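Local coordinates for protein esterase (uncultured bacterium FLS12, PDB 4RGY) that hydrolyses esters as a low-temperature-active alkaline esterase of the alpha/beta-hydrolase superfamily, at residues F9-L14 with S100-A105; Y86-M89 with L93-W96; E196-S201 with L232-M237. One frame throughout, in Å; residues are numbered along the deposited sequence.

Interaction 1 (F9-L14 with S100-A105); sequences FFSDVL and SEELPA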
loop_
_atom_site.group_PDB
_atom_site.type_symbol
_atom_site.label_atom_id
_atom_site.label_comp_id
_atom_site.label_asym_id
_atom_site.label_seq_id
_atom_site.Cartn_x
_atom_site.Cartn_y
_atom_site.Cartn_z
ATOM N N PHE A 9 -9.876 -3.899 -5.140
ATOM C CA PHE A 9 -10.773 -4.263 -6.227
ATOM C C PHE A 9 -12.202 -4.331 -5.710
ATOM O O PHE A 9 -12.442 -4.269 -4.507
ATOM C CB PHE A 9 -10.372 -5.628 -6.808
ATOM C CG PHE A 9 -10.505 -6.758 -5.825
ATOM C CD1 PHE A 9 -9.477 -7.052 -4.938
ATOM C CD2 PHE A 9 -11.662 -7.521 -5.778
ATOM C CE1 PHE A 9 -9.610 -8.085 -4.016
ATOM C CE2 PHE A 9 -11.802 -8.556 -4.859
ATOM C CZ PHE A 9 -10.770 -8.832 -3.979
ATOM N N PHE A 10 -13.153 -4.467 -6.625
ATOM C CA PHE A 10 -14.552 -4.532 -6.237
ATOM C C PHE A 10 -15.088 -5.947 -6.303
ATOM O O PHE A 10 -14.909 -6.640 -7.313
ATOM C CB PHE A 10 -15.413 -3.615 -7.123
ATOM C CG PHE A 10 -16.823 -3.465 -6.626
ATOM C CD1 PHE A 10 -17.104 -2.583 -5.596
ATOM C CD2 PHE A 10 -17.858 -4.211 -7.172
ATOM C CE1 PHE A 10 -18.390 -2.440 -5.116
ATOM C CE2 PHE A 10 -19.154 -4.072 -6.701
ATOM C CZ PHE A 10 -19.418 -3.176 -5.673
ATOM N N SER A 11 -15.756 -6.372 -5.233
ATOM C CA SER A 11 -16.446 -7.652 -5.238
ATOM C C SER A 11 -17.931 -7.451 -5.509
ATOM O O SER A 11 -18.647 -6.835 -4.711
ATOM C CB SER A 11 -16.267 -8.392 -3.911
ATOM O OG SER A 11 -17.176 -9.481 -3.853
ATOM N N ASP A 12 -18.388 -7.969 -6.645
ATOM C CA ASP A 12 -19.800 -7.958 -6.992
ATOM C C ASP A 12 -20.623 -8.846 -6.056
ATOM O O ASP A 12 -21.745 -8.506 -5.688
ATOM C CB ASP A 12 -19.978 -8.407 -8.445
ATOM C CG ASP A 12 -19.630 -7.311 -9.435
ATOM O OD1 ASP A 12 -20.268 -6.238 -9.370
ATOM O OD2 ASP A 12 -18.714 -7.513 -10.263
ATOM N N VAL A 13 -20.050 -9.977 -5.651
ATOM C CA VAL A 13 -20.752 -10.878 -4.746
ATOM C C VAL A 13 -20.988 -10.236 -3.384
ATOM O O VAL A 13 -22.073 -10.368 -2.816
ATOM C CB VAL A 13 -19.986 -12.203 -4.588
ATOM C CG1 VAL A 13 -20.504 -13.004 -3.391
ATOM C CG2 VAL A 13 -20.085 -13.018 -5.880
ATOM N N LEU A 14 -19.977 -9.542 -2.865
ATOM C CA LEU A 14 -20.090 -8.891 -1.562
ATOM C C LEU A 14 -20.744 -7.520 -1.672
ATOM O O LEU A 14 -21.237 -6.978 -0.681
ATOM C CB LEU A 14 -18.719 -8.749 -0.906
ATOM C CG LEU A 14 -17.932 -10.030 -0.629
ATOM C CD1 LEU A 14 -16.556 -9.713 -0.045
ATOM C CD2 LEU A 14 -18.720 -10.914 0.321
ATOM N N SER A 100 -15.264 -19.056 -2.844
ATOM C CA SER A 100 -15.267 -20.282 -3.648
ATOM C C SER A 100 -15.483 -20.037 -5.139
ATOM O O SER A 100 -15.156 -20.897 -5.961
ATOM C CB SER A 100 -16.329 -21.260 -3.130
ATOM O OG SER A 100 -17.639 -20.756 -3.348
ATOM N N GLU A 101 -16.028 -18.874 -5.492
ATOM C CA GLU A 101 -16.362 -18.589 -6.886
ATOM C C GLU A 101 -15.705 -17.307 -7.401
ATOM O O GLU A 101 -14.867 -17.341 -8.308
ATOM C CB GLU A 101 -17.881 -18.515 -7.076
ATOM C CG GLU A 101 -18.656 -19.753 -6.616
ATOM C CD GLU A 101 -18.466 -20.943 -7.534
ATOM O OE1 GLU A 101 -18.008 -20.745 -8.679
ATOM O OE2 GLU A 101 -18.774 -22.078 -7.110
ATOM N N GLU A 102 -16.090 -16.169 -6.829
ATOM C CA GLU A 102 -15.663 -14.888 -7.377
ATOM C C GLU A 102 -14.181 -14.595 -7.196
ATOM O O GLU A 102 -13.507 -14.125 -8.116
ATOM C CB GLU A 102 -16.477 -13.740 -6.797
ATOM C CG GLU A 102 -16.282 -12.456 -7.590
ATOM C CD GLU A 102 -16.910 -11.251 -6.941
ATOM O OE1 GLU A 102 -16.977 -11.203 -5.700
ATOM O OE2 GLU A 102 -17.325 -10.338 -7.683
ATOM N N LEU A 103 -13.669 -14.853 -6.003
ATOM C CA LEU A 103 -12.292 -14.495 -5.705
ATOM C C LEU A 103 -11.278 -15.219 -6.587
ATOM O O LEU A 103 -10.401 -14.564 -7.151
ATOM C CB LEU A 103 -11.997 -14.707 -4.228
ATOM C CG LEU A 103 -10.674 -14.212 -3.680
ATOM C CD1 LEU A 103 -11.012 -14.070 -2.306
ATOM C CD2 LEU A 103 -9.554 -15.210 -3.813
ATOM N N PRO A 104 -11.388 -16.556 -6.731
ATOM C CA PRO A 104 -10.447 -17.214 -7.643
ATOM C C PRO A 104 -10.595 -16.711 -9.078
ATOM O O PRO A 104 -9.589 -16.545 -9.773
ATOM C CB PRO A 104 -10.828 -18.693 -7.538
ATOM C CG PRO A 104 -11.521 -18.812 -6.223
ATOM C CD PRO A 104 -12.251 -17.531 -6.036
ATOM N N ALA A 105 -11.823 -16.450 -9.515
ATOM C CA ALA A 105 -12.036 -15.912 -10.856
ATOM C C ALA A 105 -11.364 -14.556 -11.024
ATOM O O ALA A 105 -10.726 -14.295 -12.045
ATOM C CB ALA A 105 -13.526 -15.811 -11.180
HETATM O O HOH W 1 -16.440 -8.263 -9.208
#
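Glu102 reaches Ser11, Asp12 and Val13 with an extended side chain: its CG lies anti to the backbone N (chi1 -166°) and the chain runs on straight to the carboxylate. Ser11 turns OG beside its own carbonyl carbon, bringing the hydroxyl onto the syn lone pair of Glu102 OE1 in a short hydrogen bond, OG to OE1 2.5 Å. The same OG accepts from the backbone N of Leu14 at 3.0 Å, an ST motif, consistent with a hydroxyl proton directed at the carboxylate. On the other carboxylate oxygen, Asp12 N donates to the syn lone pair of Glu102 OE2 at 2.8 Å, although the N-H is bent to 130°. Val13 N adds weak bonds to both oxygens, the one to Glu102 OE1 being 3.3 Å long. Residues 12-14 follow strand 2-11 in the connection of the beta hairpin to strand 16-25, and a carboxylate of helix 95-110 holds this turn through the Ser11 hydroxyl and the amides of Asp12 and Val13. Alongside, Val13 CG2 lies 3.8 Å from Glu102 CB, the two side chains running past each other in opposite directions. The carboxylates of Asp12 and Glu102 approach each other with planes 38° apart; a water 2.7 Å from Glu102 OE2 also hydrogen-bonds to Asp12 OD2 and probably eases the repulsion. Next to the turn, the ring of Phe10 stacks with His1 of a second subunit.

Interaction 2 (Y86-M89 with L93-W96); sequences YTDM and LQYW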
loop_
_atom_site.group_PDB
_atom_site.type_symbol
_atom_site.label_atom_id
_atom_site.label_comp_id
_atom_site.label_asym_id
_atom_site.label_seq_id
_atom_site.Cartn_x
_atom_site.Cartn_y
_atom_site.Cartn_z
ATOM N N TYR A 86 -15.809 -17.847 6.329
ATOM C CA TYR A 86 -15.866 -18.355 4.950
ATOM C C TYR A 86 -17.259 -18.907 4.640
ATOM O O TYR A 86 -17.410 -19.920 3.959
ATOM C CB TYR A 86 -14.746 -19.401 4.726
ATOM C CG TYR A 86 -13.393 -18.770 4.986
ATOM C CD1 TYR A 86 -12.706 -18.107 3.979
ATOM C CD2 TYR A 86 -12.829 -18.787 6.258
ATOM C CE1 TYR A 86 -11.490 -17.488 4.219
ATOM C CE2 TYR A 86 -11.606 -18.173 6.511
ATOM C CZ TYR A 86 -10.946 -17.522 5.484
ATOM O OH TYR A 86 -9.755 -16.876 5.706
ATOM N N THR A 87 -18.275 -18.206 5.134
ATOM C CA THR A 87 -19.660 -18.662 5.060
ATOM C C THR A 87 -20.556 -17.630 4.364
ATOM O O THR A 87 -20.348 -16.419 4.514
ATOM C CB THR A 87 -20.185 -18.933 6.488
ATOM O OG1 THR A 87 -19.355 -19.923 7.109
ATOM C CG2 THR A 87 -21.633 -19.434 6.493
ATOM N N ASP A 88 -21.525 -18.102 3.583
ATOM C CA ASP A 88 -22.593 -17.223 3.121
ATOM C C ASP A 88 -23.480 -16.985 4.330
ATOM O O ASP A 88 -24.303 -17.821 4.711
ATOM C CB ASP A 88 -23.365 -17.842 1.957
ATOM C CG ASP A 88 -22.622 -17.731 0.640
ATOM O OD1 ASP A 88 -21.630 -16.970 0.563
ATOM O OD2 ASP A 88 -23.031 -18.383 -0.348
ATOM N N MET A 89 -23.280 -15.835 4.959
ATOM C CA MET A 89 -23.829 -15.571 6.277
ATOM C C MET A 89 -25.346 -15.498 6.295
ATOM O O MET A 89 -25.965 -14.964 5.376
ATOM C CB MET A 89 -23.236 -14.272 6.815
ATOM C CG MET A 89 -21.728 -14.365 7.049
ATOM S SD MET A 89 -20.988 -12.808 7.592
ATOM C CE MET A 89 -21.683 -12.674 9.231
ATOM N N LEU A 93 -22.887 -10.949 4.609
ATOM C CA LEU A 93 -22.583 -11.020 3.192
ATOM C C LEU A 93 -22.219 -12.431 2.770
ATOM O O LEU A 93 -21.986 -13.324 3.606
ATOM C CB LEU A 93 -21.450 -10.057 2.841
ATOM C CG LEU A 93 -21.695 -8.608 3.277
ATOM C CD1 LEU A 93 -20.496 -7.713 2.937
ATOM C CD2 LEU A 93 -22.964 -8.064 2.639
ATOM N N GLN A 94 -22.149 -12.620 1.461
ATOM C CA GLN A 94 -21.976 -13.944 0.883
ATOM C C GLN A 94 -20.509 -14.320 0.732
ATOM O O GLN A 94 -19.993 -14.435 -0.379
ATOM C CB GLN A 94 -22.704 -14.016 -0.461
ATOM C CG GLN A 94 -24.211 -13.796 -0.342
ATOM C CD GLN A 94 -24.936 -14.963 0.305
ATOM O OE1 GLN A 94 -25.147 -14.992 1.522
ATOM N NE2 GLN A 94 -25.330 -15.934 -0.512
ATOM N N TYR A 95 -19.843 -14.536 1.865
ATOM C CA TYR A 95 -18.400 -14.783 1.855
ATOM C C TYR A 95 -17.975 -16.157 1.318
ATOM O O TYR A 95 -16.859 -16.306 0.843
ATOM C CB TYR A 95 -17.806 -14.552 3.237
ATOM C CG TYR A 95 -17.786 -13.098 3.665
ATOM C CD1 TYR A 95 -16.736 -12.266 3.313
ATOM C CD2 TYR A 95 -18.813 -12.577 4.438
ATOM C CE1 TYR A 95 -16.717 -10.935 3.722
ATOM C CE2 TYR A 95 -18.800 -11.271 4.852
ATOM C CZ TYR A 95 -17.749 -10.464 4.497
ATOM O OH TYR A 95 -17.757 -9.151 4.919
ATOM N N TRP A 96 -18.857 -17.153 1.396
ATOM C CA TRP A 96 -18.568 -18.452 0.782
ATOM C C TRP A 96 -18.630 -18.379 -0.740
ATOM O O TRP A 96 -17.735 -18.887 -1.427
ATOM C CB TRP A 96 -19.547 -19.514 1.268
ATOM C CG TRP A 96 -19.487 -20.790 0.458
ATOM C CD1 TRP A 96 -20.454 -21.262 -0.387
ATOM C CD2 TRP A 96 -18.425 -21.762 0.435
ATOM N NE1 TRP A 96 -20.059 -22.461 -0.936
ATOM C CE2 TRP A 96 -18.821 -22.790 -0.452
ATOM C CE3 TRP A 96 -17.169 -21.851 1.056
ATOM C CZ2 TRP A 96 -18.019 -23.903 -0.717
ATOM C CZ3 TRP A 96 -16.377 -22.962 0.798
ATOM C CH2 TRP A 96 -16.806 -23.973 -0.086
#
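Asp88 and Gln94 form a single beta bridge, their CA atoms 4.0 Å apart, flanked by a bond from Met89 N to Leu93 O (3.1 Å) and a weak one from Tyr95 N to Thr87 O. Over this bridge the Asp88 carboxylate stacks on the Gln94 amide, planes 24° apart, with Asp88 CG 3.6 Å from Gln94 CD; the bend of Gln94 at chi2 (-72°) folds its amide back across the acid. Gln94 is the centre of an inverse gamma turn and the N-cap residue of helix 95-110, and the loop after strand 75-79 doubles back on itself just before that helix. Asp88 OD2 lies at the edge of the Trp96 indole, in its plane, and is hydrogen-bonded to Thr97 OG1. Farther along the same ring Tyr86 O meets the edge at CE3, 3.5 Å away. Met89 SD makes an oblique Met-aromatic contact with Tyr95, 3.8 Å from CE2; the phenol is held at its far end by a hydrogen bond to His82. Tyr86 bonds through OH to His50 O and packs on Met127, beside the probable nucleophile elbow.

Interaction 3 (E196-S201 with L232-M237); sequences ERMAQS and LGLDFM
Met198 and Leu234 make the tightest touch between the two segments, Met198 CG lying 3.4 Å from Leu234 CD1, inside the usual carbon-carbon distance. Their side chains cross at about a right angle, and the other leucine methyl, CD2, rests 4.1 Å from Met198 CB, so the branched end of Leu234 spreads over the first carbons of the methionine. Met198 CG stands anti to the backbone N, but chi2 is 123°, well away from a staggered value, and the end of the side chain bends off from Leu234. One residue on, the helix presents Ala199, whose CB meets Leu232 CB at 3.9 Å. Leu232 also extends CD1 across the preceding turn, 3.8 Å from Glu196 N, while the aliphatic CG of Glu196 flanks the same methyl. The side chains thus meet one another through carbon atoms alone.

Between the two leucines, Gly233 ends helix 219-232 in a Schellman motif, with positive phi (89°), a turn consistent with both Leu232 and Leu234 directing CB toward 196-201. Ala195, on the same helix 191-200, also touches both leucines; from their own side Val229 packs on Leu234, as does Leu208 of the adjacent strand. Met198 also packs on Pro140, Val205 and Pro206.

The contact thus lies where the beta-alpha-beta crossover from strand 207-213 through helix 219-232 turns into strand 236-241, the outermost strand at this end of the sheet within the chain, with Met237 joined by backbone hydrogen bonds to Leu208 and Gln210 and helix 191-200 packed over the turn.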
loop_
_atom_site.group_PDB
_atom_site.type_symbol
_atom_site.label_atom_id
_atom_site.label_comp_id
_atom_site.label_asym_id
_atom_site.label_seq_id
_atom_site.Cartn_x
_atom_site.Cartn_y
_atom_site.Cartn_z
ATOM N N GLU A 196 -17.490 -37.409 5.923
ATOM C CA GLU A 196 -18.256 -38.624 5.625
ATOM C C GLU A 196 -18.587 -38.747 4.138
ATOM O O GLU A 196 -18.557 -39.842 3.568
ATOM C CB GLU A 196 -19.530 -38.711 6.480
ATOM C CG GLU A 196 -19.253 -38.862 7.970
ATOM C CD GLU A 196 -20.446 -39.375 8.743
ATOM O OE1 GLU A 196 -21.012 -40.414 8.347
ATOM O OE2 GLU A 196 -20.818 -38.731 9.746
ATOM N N ARG A 197 -18.911 -37.626 3.495
ATOM C CA ARG A 197 -19.138 -37.650 2.053
ATOM C C ARG A 197 -17.877 -38.090 1.325
ATOM O O ARG A 197 -17.922 -38.950 0.441
ATOM C CB ARG A 197 -19.524 -36.269 1.522
ATOM C CG ARG A 197 -20.687 -35.605 2.213
ATOM C CD ARG A 197 -20.903 -34.251 1.550
ATOM N NE ARG A 197 -21.987 -33.500 2.161
ATOM C CZ ARG A 197 -22.480 -32.362 1.678
ATOM N NH1 ARG A 197 -21.969 -31.827 0.577
ATOM N NH2 ARG A 197 -23.468 -31.757 2.313
ATOM N N MET A 198 -16.749 -37.490 1.692
ATOM C CA MET A 198 -15.495 -37.770 1.011
ATOM C C MET A 198 -15.055 -39.224 1.153
ATOM O O MET A 198 -14.493 -39.802 0.227
ATOM C CB MET A 198 -14.395 -36.848 1.528
ATOM C CG MET A 198 -13.125 -36.927 0.713
ATOM S SD MET A 198 -12.679 -35.315 0.078
ATOM C CE MET A 198 -14.291 -34.860 -0.570
ATOM N N ALA A 199 -15.330 -39.817 2.307
ATOM C CA ALA A 199 -14.902 -41.183 2.581
ATOM C C ALA A 199 -15.581 -42.186 1.649
ATOM O O ALA A 199 -15.075 -43.291 1.439
ATOM C CB ALA A 199 -15.179 -41.525 4.017
ATOM N N GLN A 200 -16.729 -41.796 1.095
ATOM C CA GLN A 200 -17.505 -42.678 0.225
ATOM C C GLN A 200 -17.397 -42.273 -1.240
ATOM O O GLN A 200 -17.955 -42.935 -2.118
ATOM C CB GLN A 200 -18.976 -42.699 0.645
ATOM C CG GLN A 200 -19.202 -43.165 2.062
ATOM C CD GLN A 200 -20.612 -43.684 2.301
ATOM O OE1 GLN A 200 -21.345 -44.000 1.358
ATOM N NE2 GLN A 200 -20.997 -43.776 3.566
ATOM N N SER A 201 -16.678 -41.187 -1.501
ATOM C CA SER A 201 -16.558 -40.662 -2.855
ATOM C C SER A 201 -15.738 -41.587 -3.744
ATOM O O SER A 201 -14.730 -42.143 -3.315
ATOM C CB SER A 201 -15.921 -39.269 -2.827
ATOM O OG SER A 201 -15.633 -38.799 -4.138
ATOM N N LEU A 232 -12.759 -43.043 9.471
ATOM C CA LEU A 232 -13.449 -43.149 8.187
ATOM C C LEU A 232 -12.582 -43.718 7.080
ATOM O O LEU A 232 -13.104 -44.149 6.051
ATOM C CB LEU A 232 -13.974 -41.780 7.728
ATOM C CG LEU A 232 -15.069 -41.108 8.545
ATOM C CD1 LEU A 232 -15.284 -39.687 8.042
ATOM C CD2 LEU A 232 -16.355 -41.901 8.439
ATOM N N GLY A 233 -11.261 -43.706 7.271
ATOM C CA GLY A 233 -10.352 -44.122 6.218
ATOM C C GLY A 233 -9.919 -43.014 5.275
ATOM O O GLY A 233 -9.306 -43.284 4.242
ATOM N N LEU A 234 -10.222 -41.771 5.642
ATOM C CA LEU A 234 -9.883 -40.614 4.818
ATOM C C LEU A 234 -8.433 -40.204 5.070
ATOM O O LEU A 234 -8.088 -39.825 6.191
ATOM C CB LEU A 234 -10.857 -39.473 5.147
ATOM C CG LEU A 234 -10.865 -38.191 4.324
ATOM C CD1 LEU A 234 -11.041 -38.531 2.869
ATOM C CD2 LEU A 234 -11.983 -37.287 4.805
ATOM N N ASP A 235 -7.594 -40.276 4.030
ATOM C CA ASP A 235 -6.139 -40.081 4.130
ATOM C C ASP A 235 -5.710 -38.632 4.396
ATOM O O ASP A 235 -5.752 -37.784 3.497
ATOM C CB ASP A 235 -5.446 -40.610 2.859
ATOM C CG ASP A 235 -3.912 -40.694 2.989
ATOM O OD1 ASP A 235 -3.355 -40.408 4.072
ATOM O OD2 ASP A 235 -3.259 -41.068 1.990
ATOM N N PHE A 236 -5.289 -38.372 5.630
ATOM C CA PHE A 236 -4.747 -37.079 6.043
ATOM C C PHE A 236 -3.308 -37.231 6.501
ATOM O O PHE A 236 -2.941 -38.224 7.151
ATOM C CB PHE A 236 -5.519 -36.525 7.246
ATOM C CG PHE A 236 -6.673 -35.622 6.900
ATOM C CD1 PHE A 236 -7.889 -36.157 6.497
ATOM C CD2 PHE A 236 -6.563 -34.241 7.048
ATOM C CE1 PHE A 236 -8.960 -35.338 6.208
ATOM C CE2 PHE A 236 -7.636 -33.407 6.754
ATOM C CZ PHE A 236 -8.841 -33.964 6.340
ATOM N N MET A 237 -2.485 -36.245 6.176
ATOM C CA MET A 237 -1.241 -36.068 6.894
ATOM C C MET A 237 -1.608 -35.273 8.132
ATOM O O MET A 237 -2.114 -34.150 8.019
ATOM C CB MET A 237 -0.215 -35.309 6.047
ATOM C CG MET A 237 0.988 -34.820 6.828
ATOM S SD MET A 237 1.992 -36.155 7.499
ATOM C CE MET A 237 2.385 -37.057 6.005
#

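Overall arrangement
Interaction 1 lies at the end of outermost strand 2-11, interaction 3 at the turn leading into 236-241, the outermost strand on the other edge of the chain's sheet, with centres about 30 Å apart. Interactions 1 and 2 share helix 95-110 and touch, Val13 CG1 lying 3.4 Å from Gln94 O: one ties the hairpin turn to the body of the helix, the other organises its start. All three are partly buried, but only interaction 2 has no exposed residue among those that touch. Their chemistry differs: a carboxylate gripped by a serine hydroxyl and backbone amides in 1, a backbone bridge with a carboxylate-amide stack, and ring-edge and Met-aromatic contacts, in 2, and mainly apolar packing of helix 191-200 on the turn in 3.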